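Local coordinates for protein tyrocidine synthetase 3 (Brevibacillus brevis, PDB 2JGP) that forms a peptide bond during nonribosomal synthesis of the antibiotic tyrocidine, pairing a peptidyl carrier domain with a condensation domain, at residues Q347-T357 with V372-R383; R133-Q141 with V169-E177. All coordinates share one frame; numbering follows the deposited sequence.

Contact 1 (Q347-T357 with V372-R383)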
loop_
_atom_site.group_PDB
_atom_site.type_symbol
_atom_site.label_atom_id
_atom_site.label_comp_id
_atom_site.label_asym_id
_atom_site.label_seq_id
_atom_site.Cartn_x
_atom_site.Cartn_y
_atom_site.Cartn_z
ATOM N N GLN A 347 8.691 10.531 23.232
ATOM C CA GLN A 347 9.033 11.433 22.129
ATOM C C GLN A 347 7.777 12.114 21.599
ATOM O O GLN A 347 6.670 11.593 21.748
ATOM C CB GLN A 347 9.707 10.651 21.000
ATOM C CG GLN A 347 11.097 10.146 21.337
ATOM C CD GLN A 347 11.702 9.332 20.220
ATOM O OE1 GLN A 347 11.063 8.425 19.684
ATOM N NE2 GLN A 347 12.941 9.644 19.860
ATOM N N GLU A 348 7.960 13.276 20.973
ATOM C CA GLU A 348 6.849 14.078 20.470
ATOM C C GLU A 348 7.006 14.399 18.978
ATOM O O GLU A 348 6.397 15.333 18.469
ATOM C CB GLU A 348 6.740 15.369 21.285
ATOM C CG GLU A 348 6.652 15.130 22.787
ATOM C CD GLU A 348 6.208 16.358 23.547
ATOM O OE1 GLU A 348 5.439 16.208 24.519
ATOM O OE2 GLU A 348 6.606 17.473 23.160
ATOM N N ASP A 349 7.815 13.601 18.292
ATOM C CA ASP A 349 8.082 13.766 16.869
ATOM C C ASP A 349 8.410 12.368 16.357
ATOM O O ASP A 349 9.442 11.790 16.714
ATOM C CB ASP A 349 9.257 14.723 16.668
ATOM C CG ASP A 349 9.495 15.088 15.213
ATOM O OD1 ASP A 349 8.833 14.532 14.306
ATOM O OD2 ASP A 349 10.385 15.937 14.984
ATOM N N ILE A 350 7.510 11.833 15.533
ATOM C CA ILE A 350 7.492 10.412 15.206
ATOM C C ILE A 350 7.157 10.180 13.740
ATOM O O ILE A 350 6.242 10.809 13.204
ATOM C CB ILE A 350 6.438 9.668 16.062
ATOM C CG1 ILE A 350 6.729 9.889 17.555
ATOM C CG2 ILE A 350 6.420 8.172 15.713
ATOM C CD1 ILE A 350 5.954 9.011 18.477
ATOM N N ILE A 351 7.895 9.264 13.112
ATOM C CA ILE A 351 7.656 8.872 11.718
ATOM C C ILE A 351 7.159 7.426 11.689
ATOM O O ILE A 351 7.768 6.544 12.295
ATOM C CB ILE A 351 8.929 9.013 10.861
ATOM C CG1 ILE A 351 9.536 10.415 11.032
ATOM C CG2 ILE A 351 8.621 8.739 9.388
ATOM C CD1 ILE A 351 10.916 10.560 10.458
ATOM N N VAL A 352 6.037 7.204 11.005
ATOM C CA VAL A 352 5.441 5.878 10.858
ATOM C C VAL A 352 5.285 5.571 9.376
ATOM O O VAL A 352 4.713 6.364 8.647
ATOM C CB VAL A 352 4.048 5.815 11.517
ATOM C CG1 VAL A 352 3.359 4.482 11.200
ATOM C CG2 VAL A 352 4.163 6.043 13.039
ATOM N N GLY A 353 5.794 4.426 8.939
ATOM C CA GLY A 353 5.615 3.992 7.553
ATOM C C GLY A 353 4.185 3.563 7.308
ATOM O O GLY A 353 3.636 2.784 8.074
ATOM N N THR A 354 3.565 4.090 6.254
ATOM C CA THR A 354 2.211 3.682 5.881
ATOM C C THR A 354 2.166 3.196 4.428
ATOM O O THR A 354 2.237 4.000 3.491
ATOM C CB THR A 354 1.194 4.811 6.078
ATOM O OG1 THR A 354 1.582 5.966 5.325
ATOM C CG2 THR A 354 1.082 5.184 7.559
ATOM N N PRO A 355 2.066 1.877 4.231
ATOM C CA PRO A 355 1.905 1.372 2.869
ATOM C C PRO A 355 0.601 1.833 2.218
ATOM O O PRO A 355 -0.425 1.944 2.889
ATOM C CB PRO A 355 1.929 -0.152 3.052
ATOM C CG PRO A 355 2.618 -0.370 4.374
ATOM C CD PRO A 355 2.169 0.779 5.211
ATOM N N ILE A 356 0.677 2.120 0.922
ATOM C CA ILE A 356 -0.486 2.447 0.099
ATOM C C ILE A 356 -0.450 1.527 -1.106
ATOM O O ILE A 356 0.598 0.965 -1.423
ATOM C CB ILE A 356 -0.474 3.920 -0.370
ATOM C CG1 ILE A 356 0.814 4.253 -1.131
ATOM C CG2 ILE A 356 -0.661 4.851 0.816
ATOM C CD1 ILE A 356 0.835 5.657 -1.730
ATOM N N THR A 357 -1.584 1.364 -1.780
ATOM C CA THR A 357 -1.661 0.415 -2.898
ATOM C C THR A 357 -0.830 0.879 -4.095
ATOM O O THR A 357 -0.325 0.064 -4.864
ATOM C CB THR A 357 -3.117 0.203 -3.380
ATOM O OG1 THR A 357 -3.596 1.405 -3.988
ATOM C CG2 THR A 357 -4.030 -0.187 -2.221
ATOM N N VAL A 372 2.680 -1.309 -4.823
ATOM C CA VAL A 372 2.701 -0.919 -3.421
ATOM C C VAL A 372 3.854 0.048 -3.135
ATOM O O VAL A 372 4.979 -0.169 -3.566
ATOM C CB VAL A 372 2.736 -2.148 -2.479
ATOM C CG1 VAL A 372 4.014 -2.950 -2.668
ATOM C CG2 VAL A 372 2.579 -1.707 -1.033
ATOM N N ASN A 373 3.524 1.141 -2.459
ATOM C CA ASN A 373 4.458 2.221 -2.141
ATOM C C ASN A 373 4.353 2.424 -0.643
ATOM O O ASN A 373 3.371 2.008 -0.041
ATOM C CB ASN A 373 4.047 3.503 -2.888
ATOM C CG ASN A 373 5.140 4.581 -2.906
ATOM O OD1 ASN A 373 6.321 4.317 -2.655
ATOM N ND2 ASN A 373 4.736 5.812 -3.238
ATOM N N THR A 374 5.361 3.033 -0.034
ATOM C CA THR A 374 5.292 3.376 1.381
ATOM C C THR A 374 5.503 4.875 1.513
ATOM O O THR A 374 6.353 5.463 0.826
ATOM C CB THR A 374 6.335 2.622 2.225
ATOM O OG1 THR A 374 6.193 1.213 2.021
ATOM C CG2 THR A 374 6.151 2.930 3.712
ATOM N N LEU A 375 4.694 5.493 2.363
ATOM C CA LEU A 375 4.856 6.892 2.692
ATOM C C LEU A 375 5.419 6.985 4.101
ATOM O O LEU A 375 4.928 6.318 5.004
ATOM C CB LEU A 375 3.514 7.614 2.634
ATOM C CG LEU A 375 2.687 7.403 1.365
ATOM C CD1 LEU A 375 1.360 8.147 1.498
ATOM C CD2 LEU A 375 3.456 7.837 0.122
ATOM N N ALA A 376 6.441 7.817 4.280
ATOM C CA ALA A 376 6.967 8.113 5.607
ATOM C C ALA A 376 6.091 9.193 6.220
ATOM O O ALA A 376 6.219 10.368 5.878
ATOM C CB ALA A 376 8.406 8.584 5.515
ATOM N N MET A 377 5.197 8.795 7.118
ATOM C CA MET A 377 4.245 9.723 7.711
ATOM C C MET A 377 4.809 10.300 9.010
ATOM O O MET A 377 4.987 9.575 9.993
ATOM C CB MET A 377 2.922 9.003 7.976
ATOM C CG MET A 377 1.736 9.909 8.009
ATOM S SD MET A 377 1.276 10.495 6.362
ATOM C CE MET A 377 0.363 9.120 5.688
ATOM N N ARG A 378 5.089 11.602 9.003
ATOM C CA ARG A 378 5.662 12.287 10.163
ATOM C C ARG A 378 4.600 13.102 10.887
ATOM O O ARG A 378 3.888 13.890 10.272
ATOM C CB ARG A 378 6.810 13.205 9.736
ATOM C CG ARG A 378 7.496 13.933 10.889
ATOM C CD ARG A 378 8.623 14.793 10.365
ATOM N NE ARG A 378 9.386 15.438 11.434
ATOM C CZ ARG A 378 10.592 15.978 11.272
ATOM N NH1 ARG A 378 11.194 15.965 10.084
ATOM N NH2 ARG A 378 11.208 16.539 12.305
ATOM N N ASN A 379 4.518 12.916 12.199
ATOM C CA ASN A 379 3.587 13.664 13.034
ATOM C C ASN A 379 4.238 14.030 14.355
ATOM O O ASN A 379 5.251 13.446 14.739
ATOM C CB ASN A 379 2.318 12.849 13.268
ATOM C CG ASN A 379 1.398 12.860 12.070
ATOM O OD1 ASN A 379 1.294 11.871 11.334
ATOM N ND2 ASN A 379 0.744 13.995 11.844
ATOM N N LYS A 380 3.637 14.995 15.045
ATOM C CA LYS A 380 4.220 15.575 16.242
ATOM C C LYS A 380 3.241 15.521 17.408
ATOM O O LYS A 380 2.609 16.528 17.747
ATOM C CB LYS A 380 4.685 17.002 15.953
ATOM C CG LYS A 380 5.811 17.034 14.922
ATOM C CD LYS A 380 6.347 18.423 14.678
ATOM C CE LYS A 380 7.324 18.426 13.511
ATOM N NZ LYS A 380 7.744 19.807 13.157
ATOM N N PRO A 381 3.095 14.328 18.014
ATOM C CA PRO A 381 2.214 14.152 19.167
ATOM C C PRO A 381 2.794 14.800 20.431
ATOM O O PRO A 381 3.370 14.124 21.286
ATOM C CB PRO A 381 2.111 12.628 19.298
ATOM C CG PRO A 381 3.381 12.117 18.738
ATOM C CD PRO A 381 3.751 13.061 17.626
ATOM N N GLN A 382 2.637 16.116 20.517
ATOM C CA GLN A 382 3.098 16.893 21.655
ATOM C C GLN A 382 2.091 16.823 22.809
ATOM O O GLN A 382 0.879 16.821 22.592
ATOM C CB GLN A 382 3.345 18.347 21.235
ATOM C CG GLN A 382 4.452 18.500 20.186
ATOM C CD GLN A 382 4.469 19.869 19.516
ATOM O OE1 GLN A 382 3.770 20.789 19.931
ATOM N NE2 GLN A 382 5.273 20.003 18.470
ATOM N N ARG A 383 2.615 16.775 24.033
ATOM C CA ARG A 383 1.808 16.578 25.247
ATOM C C ARG A 383 0.687 17.610 25.429
ATOM O O ARG A 383 -0.375 17.286 25.967
ATOM C CB ARG A 383 2.717 16.593 26.488
ATOM C CG ARG A 383 3.221 17.983 26.870
ATOM C CD ARG A 383 4.518 17.942 27.673
ATOM N NE ARG A 383 5.696 17.883 26.803
ATOM C CZ ARG A 383 6.949 17.765 27.240
ATOM N NH1 ARG A 383 7.218 17.702 28.543
ATOM N NH2 ARG A 383 7.947 17.716 26.362
HETATM O O HOH W 1 7.491 17.730 18.391
#
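The carboxylate of D349 sits at the edge of the R378 guanidinium, somewhat tilted from its plane, the two planes 24° apart. NE of R378 bonds to OD1 of D349 at 3.1 Å, and NH2 of R378 reaches OD2 of D349 at 2.9 Å, each through a syn lone pair, so this two-point salt bridge fixes the rotation of both groups. An arginine chain extended from CG to NE carries the group there, and its NH1 has a second anionic partner in D282. The other pair is looser: E348 and R383 hold their planes 90° apart, with OE2 of E348 in plane at the guanidinium edge. The backbone N of R383 donates to OE1 of E348 at 2.9 Å, from above the carboxylate plane; the salt-bridge bonds from NE and NH2 of R383 are weak.

Strands 350-356 and 373-379 pair through eight backbone hydrogen bonds as an antiparallel beta hairpin of the condensation domain, its long connection without helix or strand. On the face with V352 and M377, CD1 of I356 packs 3.9 Å from CD2 of L375. The M377 chain bends at chi2 and chi3, bringing CE of M377 to 3.4 Å from OG1 of T354.

On the reverse face CG2 of I351 touches CB of A376, with F280 covering both. Helices 329-345 and 387-403 pack on the face with I350, L375 and M377, while strand 430-435 flanks 350-356, bonding to G353.

Contact 2 (R133-Q141 with V169-E177); sequences RTRVEAAFQ and VPFALAYSE
E137 leans from its helix onto L173, its CB, CG and CD following that residue up to OE2. CB of E137 lies 3.7 Å from CB of L173, CG keeps a similar spacing to it, and CD comes as close to the leucine N. With CG anti to the backbone N (chi1 -172°) and the chain extended beyond it, the carboxylate arrives at the L173 peptide. There OE2 of E137 accepts the hydrogen bond from N of L173 at 2.9 Å through its anti lone pair, and the same oxygen lies near CA and CB of A172.

The tip of L173 continues toward the helix, CD1 resting 3.7 Å from CG1 of V136. CE2 of F171 approaches CB of F140 at 3.7 Å, and CG of Q141 comes obliquely to the F171 ring. R133 lies over one face of Y175: CD makes a CH-pi contact 4.2 Å from the ring centroid, and CZ a cation-pi contact 20° off the ring normal.

Strand 174-177 borders a five-stranded mixed sheet, and helix 133-146 lies over one face there, F140 reaching V204 of strand 202-210. Such a helix layered on a mixed sheet belongs to the N-terminal lobe of the chloramphenicol acetyltransferase-like fold of condensation domains.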
loop_
_atom_site.group_PDB
_atom_site.type_symbol
_atom_site.label_atom_id
_atom_site.label_comp_id
_atom_site.label_asym_id
_atom_site.label_seq_id
_atom_site.Cartn_x
_atom_site.Cartn_y
_atom_site.Cartn_z
ATOM N N ARG A 133 -6.795 -31.585 -12.653
ATOM C CA ARG A 133 -5.440 -31.040 -12.711
ATOM C C ARG A 133 -5.140 -30.313 -14.026
ATOM O O ARG A 133 -4.439 -29.299 -14.024
ATOM C CB ARG A 133 -4.378 -32.115 -12.417
ATOM C CG ARG A 133 -4.289 -33.270 -13.413
ATOM C CD ARG A 133 -2.851 -33.762 -13.539
ATOM N NE ARG A 133 -2.718 -34.893 -14.457
ATOM C CZ ARG A 133 -2.968 -36.165 -14.149
ATOM N NH1 ARG A 133 -3.385 -36.507 -12.929
ATOM N NH2 ARG A 133 -2.808 -37.110 -15.075
ATOM N N THR A 134 -5.686 -30.805 -15.136
ATOM C CA THR A 134 -5.465 -30.173 -16.436
ATOM C C THR A 134 -6.146 -28.802 -16.530
ATOM O O THR A 134 -5.599 -27.876 -17.136
ATOM C CB THR A 134 -5.939 -31.064 -17.598
ATOM O OG1 THR A 134 -7.317 -31.410 -17.415
ATOM C CG2 THR A 134 -5.099 -32.338 -17.670
ATOM N N ARG A 135 -7.330 -28.672 -15.928
ATOM C CA ARG A 135 -8.019 -27.376 -15.879
ATOM C C ARG A 135 -7.289 -26.373 -14.992
ATOM O O ARG A 135 -7.249 -25.185 -15.310
ATOM C CB ARG A 135 -9.468 -27.522 -15.407
ATOM C CG ARG A 135 -10.423 -27.979 -16.502
ATOM C CD ARG A 135 -11.823 -27.385 -16.330
ATOM N NE ARG A 135 -12.647 -28.130 -15.380
ATOM C CZ ARG A 135 -13.839 -27.729 -14.935
ATOM N NH1 ARG A 135 -14.363 -26.567 -15.325
ATOM N NH2 ARG A 135 -14.510 -28.491 -14.077
ATOM N N VAL A 136 -6.728 -26.850 -13.881
ATOM C CA VAL A 136 -5.891 -26.006 -13.026
ATOM C C VAL A 136 -4.800 -25.376 -13.881
ATOM O O VAL A 136 -4.660 -24.155 -13.917
ATOM C CB VAL A 136 -5.250 -26.809 -11.864
ATOM C CG1 VAL A 136 -4.246 -25.950 -11.091
ATOM C CG2 VAL A 136 -6.326 -27.350 -10.933
ATOM N N GLU A 137 -4.057 -26.226 -14.587
ATOM C CA GLU A 137 -2.981 -25.795 -15.479
ATOM C C GLU A 137 -3.466 -24.804 -16.536
ATOM O O GLU A 137 -2.827 -23.773 -16.765
ATOM C CB GLU A 137 -2.352 -27.008 -16.170
ATOM C CG GLU A 137 -1.102 -26.682 -16.966
ATOM C CD GLU A 137 -0.496 -27.905 -17.617
ATOM O OE1 GLU A 137 -1.183 -28.527 -18.451
ATOM O OE2 GLU A 137 0.666 -28.240 -17.291
ATOM N N ALA A 138 -4.593 -25.125 -17.169
ATOM C CA ALA A 138 -5.148 -24.306 -18.251
ATOM C C ALA A 138 -5.531 -22.901 -17.790
ATOM O O ALA A 138 -5.354 -21.933 -18.531
ATOM C CB ALA A 138 -6.353 -24.996 -18.867
ATOM N N ALA A 139 -6.065 -22.795 -16.574
ATOM C CA ALA A 139 -6.418 -21.496 -16.001
ATOM C C ALA A 139 -5.169 -20.640 -15.801
ATOM O O ALA A 139 -5.176 -19.450 -16.117
ATOM C CB ALA A 139 -7.172 -21.674 -14.685
ATOM N N PHE A 140 -4.093 -21.244 -15.294
ATOM C CA PHE A 140 -2.822 -20.527 -15.139
ATOM C C PHE A 140 -2.214 -20.107 -16.476
ATOM O O PHE A 140 -1.612 -19.038 -16.580
ATOM C CB PHE A 140 -1.812 -21.360 -14.340
ATOM C CG PHE A 140 -1.970 -21.228 -12.854
ATOM C CD1 PHE A 140 -1.606 -20.053 -12.209
ATOM C CD2 PHE A 140 -2.491 -22.269 -12.098
ATOM C CE1 PHE A 140 -1.752 -19.918 -10.839
ATOM C CE2 PHE A 140 -2.643 -22.142 -10.727
ATOM C CZ PHE A 140 -2.271 -20.965 -10.095
ATOM N N GLN A 141 -2.357 -20.950 -17.491
ATOM C CA GLN A 141 -1.853 -20.631 -18.823
ATOM C C GLN A 141 -2.573 -19.408 -19.380
ATOM O O GLN A 141 -1.939 -18.510 -19.952
ATOM C CB GLN A 141 -2.001 -21.835 -19.759
ATOM C CG GLN A 141 -0.992 -22.946 -19.451
ATOM C CD GLN A 141 -1.198 -24.205 -20.277
ATOM O OE1 GLN A 141 -0.243 -24.917 -20.579
ATOM N NE2 GLN A 141 -2.439 -24.486 -20.641
ATOM N N VAL A 169 5.208 -17.733 -23.431
ATOM C CA VAL A 169 6.192 -18.341 -22.528
ATOM C C VAL A 169 5.789 -19.768 -22.155
ATOM O O VAL A 169 4.596 -20.086 -22.126
ATOM C CB VAL A 169 6.345 -17.517 -21.238
ATOM C CG1 VAL A 169 6.783 -16.093 -21.564
ATOM C CG2 VAL A 169 5.034 -17.516 -20.435
ATOM N N PRO A 170 6.780 -20.629 -21.854
ATOM C CA PRO A 170 6.466 -22.003 -21.467
ATOM C C PRO A 170 5.995 -22.093 -20.016
ATOM O O PRO A 170 6.543 -21.424 -19.136
ATOM C CB PRO A 170 7.799 -22.733 -21.651
ATOM C CG PRO A 170 8.831 -21.698 -21.418
ATOM C CD PRO A 170 8.232 -20.372 -21.843
ATOM N N PHE A 171 4.970 -22.902 -19.778
ATOM C CA PHE A 171 4.489 -23.149 -18.425
ATOM C C PHE A 171 3.857 -24.531 -18.335
ATOM O O PHE A 171 3.053 -24.900 -19.183
ATOM C CB PHE A 171 3.470 -22.084 -18.001
ATOM C CG PHE A 171 2.863 -22.333 -16.645
ATOM C CD1 PHE A 171 3.448 -21.810 -15.503
ATOM C CD2 PHE A 171 1.711 -23.103 -16.514
ATOM C CE1 PHE A 171 2.895 -22.041 -14.256
ATOM C CE2 PHE A 171 1.156 -23.345 -15.265
ATOM C CZ PHE A 171 1.750 -22.813 -14.136
ATOM N N ALA A 172 4.233 -25.280 -17.303
ATOM C CA ALA A 172 3.563 -26.529 -16.969
ATOM C C ALA A 172 3.288 -26.579 -15.470
ATOM O O ALA A 172 4.118 -26.151 -14.658
ATOM C CB ALA A 172 4.406 -27.729 -17.398
ATOM N N LEU A 173 2.109 -27.082 -15.120
ATOM C CA LEU A 173 1.747 -27.379 -13.737
ATOM C C LEU A 173 2.588 -28.554 -13.246
ATOM O O LEU A 173 2.609 -29.606 -13.889
ATOM C CB LEU A 173 0.261 -27.757 -13.655
ATOM C CG LEU A 173 -0.351 -28.169 -12.306
ATOM C CD1 LEU A 173 -1.843 -28.416 -12.456
ATOM C CD2 LEU A 173 0.295 -29.409 -11.729
ATOM N N ALA A 174 3.250 -28.383 -12.106
ATOM C CA ALA A 174 4.010 -29.464 -11.474
ATOM C C ALA A 174 3.081 -30.280 -10.575
ATOM O O ALA A 174 2.598 -29.779 -9.560
ATOM C CB ALA A 174 5.156 -28.895 -10.665
ATOM N N TYR A 175 2.823 -31.528 -10.947
ATOM C CA TYR A 175 1.895 -32.375 -10.204
ATOM C C TYR A 175 2.635 -33.441 -9.399
ATOM O O TYR A 175 3.563 -34.078 -9.904
ATOM C CB TYR A 175 0.901 -33.033 -11.159
ATOM C CG TYR A 175 -0.125 -33.905 -10.470
ATOM C CD1 TYR A 175 -1.179 -33.341 -9.757
ATOM C CD2 TYR A 175 -0.043 -35.291 -10.534
ATOM C CE1 TYR A 175 -2.121 -34.133 -9.123
ATOM C CE2 TYR A 175 -0.979 -36.094 -9.903
ATOM C CZ TYR A 175 -2.019 -35.509 -9.199
ATOM O OH TYR A 175 -2.954 -36.306 -8.575
ATOM N N SER A 176 2.220 -33.620 -8.147
ATOM C CA SER A 176 2.768 -34.659 -7.275
ATOM C C SER A 176 1.677 -35.226 -6.372
ATOM O O SER A 176 0.661 -34.574 -6.130
ATOM C CB SER A 176 3.903 -34.101 -6.410
ATOM O OG SER A 176 4.923 -33.510 -7.197
ATOM N N GLU A 177 1.895 -36.447 -5.889
ATOM C CA GLU A 177 1.004 -37.085 -4.927
ATOM C C GLU A 177 1.799 -37.388 -3.659
ATOM O O GLU A 177 2.753 -38.163 -3.691
ATOM C CB GLU A 177 0.403 -38.365 -5.510
ATOM C CG GLU A 177 -0.306 -38.151 -6.846
ATOM C CD GLU A 177 -1.154 -39.333 -7.284
ATOM O OE1 GLU A 177 -1.071 -40.412 -6.655
ATOM O OE2 GLU A 177 -1.910 -39.179 -8.268
#

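Contact 1 joins two strands, and contact 2 sets a helix against an edge strand and the loop leading into it. Both belong to the condensation domain, but they lie on opposite sides of the chain's centre, their own centres about 43 Å apart, and share no element. The hairpin of contact 1 is nearer the middle, with roughly half its touching residues buried, and main-chain hydrogen bonding does most of the joining, with salt bridges towards one end. Contact 2 is more peripheral and has a single hydrogen bond across it, from main chain to carboxylate. Apolar packing and an arginine over a tyrosine supply the rest, and the surface buried is less than half as large.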